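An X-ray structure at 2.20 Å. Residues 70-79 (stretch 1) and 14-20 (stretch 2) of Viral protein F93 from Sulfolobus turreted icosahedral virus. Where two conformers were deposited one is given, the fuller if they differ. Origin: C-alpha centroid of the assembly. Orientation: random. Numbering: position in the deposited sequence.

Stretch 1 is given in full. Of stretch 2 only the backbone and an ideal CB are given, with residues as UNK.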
# COMPACT_ATOMS: atom_id res chain seq x y z
N VAL B 70 -8.65 -0.68 -25.49
CA VAL B 70 -8.58 0.58 -24.76
C VAL B 70 -9.15 0.40 -23.36
O VAL B 70 -10.24 -0.15 -23.19
CB VAL B 70 -9.35 1.72 -25.46
CG1 VAL B 70 -9.31 2.98 -24.60
CG2 VAL B 70 -8.77 1.99 -26.85
N LEU B 71 -8.39 0.86 -22.37
CA LEU B 71 -8.85 0.88 -20.98
C LEU B 71 -9.51 2.23 -20.68
O LEU B 71 -9.06 3.28 -21.14
CB LEU B 71 -7.69 0.63 -20.01
CG LEU B 71 -7.06 -0.76 -20.05
CD1 LEU B 71 -5.87 -0.84 -19.09
CD2 LEU B 71 -8.10 -1.85 -19.72
N PHE B 72 -10.60 2.17 -19.91
CA PHE B 72 -11.30 3.35 -19.43
C PHE B 72 -11.46 3.24 -17.92
O PHE B 72 -11.75 2.15 -17.41
CB PHE B 72 -12.68 3.46 -20.06
CG PHE B 72 -12.66 3.68 -21.55
CD1 PHE B 72 -12.62 2.60 -22.42
CD2 PHE B 72 -12.70 4.96 -22.07
CE1 PHE B 72 -12.60 2.79 -23.79
CE2 PHE B 72 -12.69 5.16 -23.45
CZ PHE B 72 -12.64 4.06 -24.30
N LEU B 73 -11.30 4.36 -17.23
CA LEU B 73 -11.61 4.46 -15.81
C LEU B 73 -13.08 4.85 -15.66
O LEU B 73 -13.50 5.87 -16.16
CB LEU B 73 -10.69 5.50 -15.15
CG LEU B 73 -10.64 5.52 -13.62
CD1 LEU B 73 -10.08 4.22 -13.08
CD2 LEU B 73 -9.80 6.69 -13.14
N THR B 74 -13.85 4.03 -14.96
CA THR B 74 -15.27 4.29 -14.73
C THR B 74 -15.47 5.27 -13.58
O THR B 74 -14.53 5.60 -12.86
CB THR B 74 -16.02 3.00 -14.37
OG1 THR B 74 -15.55 2.50 -13.10
CG2 THR B 74 -15.82 1.94 -15.46
N GLU B 75 -16.72 5.72 -13.41
CA GLU B 75 -17.08 6.56 -12.27
C GLU B 75 -16.77 5.85 -10.97
O GLU B 75 -16.24 6.45 -10.03
CB GLU B 75 -18.57 6.89 -12.32
CG GLU B 75 -18.99 7.79 -13.47
CD GLU B 75 -20.50 7.88 -13.61
OE1 GLU B 75 -21.20 7.60 -12.62
OE2 GLU B 75 -20.97 8.24 -14.71
N LYS B 76 -17.09 4.55 -10.91
CA LYS B 76 -16.77 3.71 -9.76
C LYS B 76 -15.25 3.72 -9.49
O LYS B 76 -14.81 3.79 -8.34
CB LYS B 76 -17.26 2.28 -9.98
CG LYS B 76 -16.97 1.30 -8.83
CD LYS B 76 -17.49 -0.11 -9.12
CE LYS B 76 -17.07 -1.09 -8.02
NZ LYS B 76 -17.76 -2.41 -8.12
N GLY B 77 -14.47 3.65 -10.57
CA GLY B 77 -13.02 3.63 -10.48
C GLY B 77 -12.41 4.94 -10.06
O GLY B 77 -11.42 4.96 -9.33
N MET B 78 -12.97 6.05 -10.53
CA MET B 78 -12.52 7.38 -10.12
C MET B 78 -12.76 7.56 -8.62
O MET B 78 -11.90 8.09 -7.92
CB MET B 78 -13.25 8.47 -10.91
CG MET B 78 -12.81 9.90 -10.59
SD MET B 78 -11.07 10.29 -10.90
CE MET B 78 -11.02 12.00 -10.38
N LYS B 79 -13.92 7.12 -8.15
CA LYS B 79 -14.25 7.17 -6.72
C LYS B 79 -13.28 6.30 -5.91
O LYS B 79 -12.89 6.69 -4.81
CB LYS B 79 -15.70 6.73 -6.47
CG LYS B 79 -16.17 6.94 -5.03
CD LYS B 79 -17.67 6.70 -4.89
CE LYS B 79 -18.14 6.91 -3.46
NZ LYS B 79 -19.61 6.76 -3.31
N UNK B 14 -1.71 1.78 -11.05
CA UNK B 14 -2.51 1.55 -12.25
C UNK B 14 -3.59 2.63 -12.41
O UNK B 14 -3.73 3.22 -13.48
CB UNK B 14 -3.15 0.16 -12.20
N UNK B 15 -4.35 2.86 -11.34
CA UNK B 15 -5.42 3.88 -11.35
C UNK B 15 -4.88 5.30 -11.58
O UNK B 15 -5.52 6.11 -12.24
CB UNK B 15 -6.19 3.84 -10.03
N UNK B 16 -3.71 5.59 -11.02
CA UNK B 16 -3.10 6.91 -11.15
C UNK B 16 -2.68 7.17 -12.59
O UNK B 16 -2.82 8.30 -13.08
CB UNK B 16 -1.89 7.04 -10.22
N UNK B 17 -2.16 6.14 -13.26
CA UNK B 17 -1.73 6.25 -14.66
C UNK B 17 -2.93 6.48 -15.59
O UNK B 17 -2.83 7.23 -16.57
CB UNK B 17 -0.97 4.99 -15.08
N UNK B 18 -4.06 5.86 -15.27
CA UNK B 18 -5.32 6.14 -15.97
C UNK B 18 -5.78 7.59 -15.79
O UNK B 18 -6.05 8.28 -16.77
CB UNK B 18 -6.41 5.19 -15.47
N UNK B 19 -5.86 8.05 -14.54
CA UNK B 19 -6.24 9.44 -14.23
C UNK B 19 -5.29 10.45 -14.90
O UNK B 19 -5.74 11.45 -15.45
CB UNK B 19 -6.24 9.66 -12.72
N UNK B 20 -4.00 10.16 -14.83
CA UNK B 20 -2.96 10.95 -15.51
C UNK B 20 -3.23 11.10 -17.01
O UNK B 20 -2.99 12.16 -17.59
CB UNK B 20 -1.59 10.30 -15.30

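Seven residues of helix, positions 14 to 20, cross the strand 70-73 nearly at right angles, the axes 8.7 Å apart at their closest. Stretch 1 offers this helix a largely apolar surface: Leu71 and Leu73 point toward it, while Phe72 between them points away, as alternation along a strand requires. Backbone angles throughout stretch 2 are helical, so proline and glycine are poor candidates, but beyond that the choice rests on where each CB points.

At position 14 the ideal CB has no atom of stretch 1 within 5.5 Å. This neighbour sets little constraint, and any good helix former would do. The deposited residue is Ile14, whose side chain makes no contact with stretch 1.

Position 15 is more informative. Its CB points sideways, 5.0 Å from CD1 of Leu73 and 5.4 Å from O of Gly77. A medium or large aliphatic chain, leucine, isoleucine or methionine, could reach the leucine methyl and lie near O of Gly77. A CB on Gly77 would come 2.9 Å from CD1 of Leu73, so what its missing side chain makes room for is Leu73. The residue is Leu15. Its CG lies 4.2 Å from CD1 of Leu73, and its CD2 comes within 4.4 Å of O of Gly77. Both of its chi angles fall between the usual wells.

Position 16 points away from stretch 1 and meets nothing there, so a polar or charged residue is as acceptable as any; it is Lys16, with a long chain that makes no contact with this neighbour. Position 17 is likewise out of reach and undetermined by stretch 1. It is Val17.

Position 18 faces the strand squarely. Its CA is 6.5 Å from CA of Leu73, and its ideal CB lies 4.3 Å from CB of Leu73. No charge is offered here, and a branched or flexible apolar chain could spread over the strand between Leu71 and Leu73; leucine, isoleucine and methionine are all reasonable, while alanine would reach less of it. The residue is Leu18. Its CD1 lies 4.0 Å from O of Leu71, 4.4 Å from CB of Leu71 and 4.0 Å from N of Leu73. These are packing contacts against backbone as well as side chain, and no hydrogen bond joins the two stretches.

Position 19 has its CB sideways, 4.7 Å from CD2 of Leu73 and 5.2 Å from SD of Met78. With two apolar groups so near, a compact aliphatic residue such as valine fits well; isoleucine or leucine is also plausible from the backbone alone. It is Val19, chi1 in the t well. Its CG2 makes the closest contact between the stretches, 3.5 Å from CD2 of Leu73, and lies 4.1 Å from SD of Met78, a residue whose CA-to-CB bond points away but whose end comes nearer.

Position 20 is again out of reach, and stretch 1 cannot choose among side chains there. It is Ile20, which leaves Leu15, Leu18 and Val19 to carry the contact.

Stretch 2 14-20: ILKVLVI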
# COMPACT_ATOMS: atom_id res chain seq x y z
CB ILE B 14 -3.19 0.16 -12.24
CG1 ILE B 14 -2.14 -0.95 -12.46
CG2 ILE B 14 -4.27 0.09 -13.31
CD1 ILE B 14 -2.66 -2.35 -12.23
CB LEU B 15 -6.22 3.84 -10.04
CG LEU B 15 -7.48 2.96 -10.01
CD1 LEU B 15 -7.35 1.77 -10.92
CD2 LEU B 15 -7.83 2.54 -8.59
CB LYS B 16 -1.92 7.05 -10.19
CG LYS B 16 -1.19 8.42 -10.21
CD LYS B 16 -2.09 9.56 -9.83
CE LYS B 16 -1.32 10.88 -9.77
NZ LYS B 16 -2.25 12.05 -9.71
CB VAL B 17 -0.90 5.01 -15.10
CG1 VAL B 17 -0.82 4.90 -16.63
CG2 VAL B 17 0.50 5.09 -14.51
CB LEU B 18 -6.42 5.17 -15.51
CG LEU B 18 -6.59 3.93 -16.39
CD1 LEU B 18 -7.31 4.31 -17.67
CD2 LEU B 18 -5.25 3.28 -16.69
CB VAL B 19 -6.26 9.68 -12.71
CG1 VAL B 19 -6.37 11.18 -12.39
CG2 VAL B 19 -7.39 8.91 -12.06
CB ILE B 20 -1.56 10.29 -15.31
CG1 ILE B 20 -0.92 10.78 -14.02
CG2 ILE B 20 -0.65 10.60 -16.47
CD1 ILE B 20 0.38 10.03 -13.65
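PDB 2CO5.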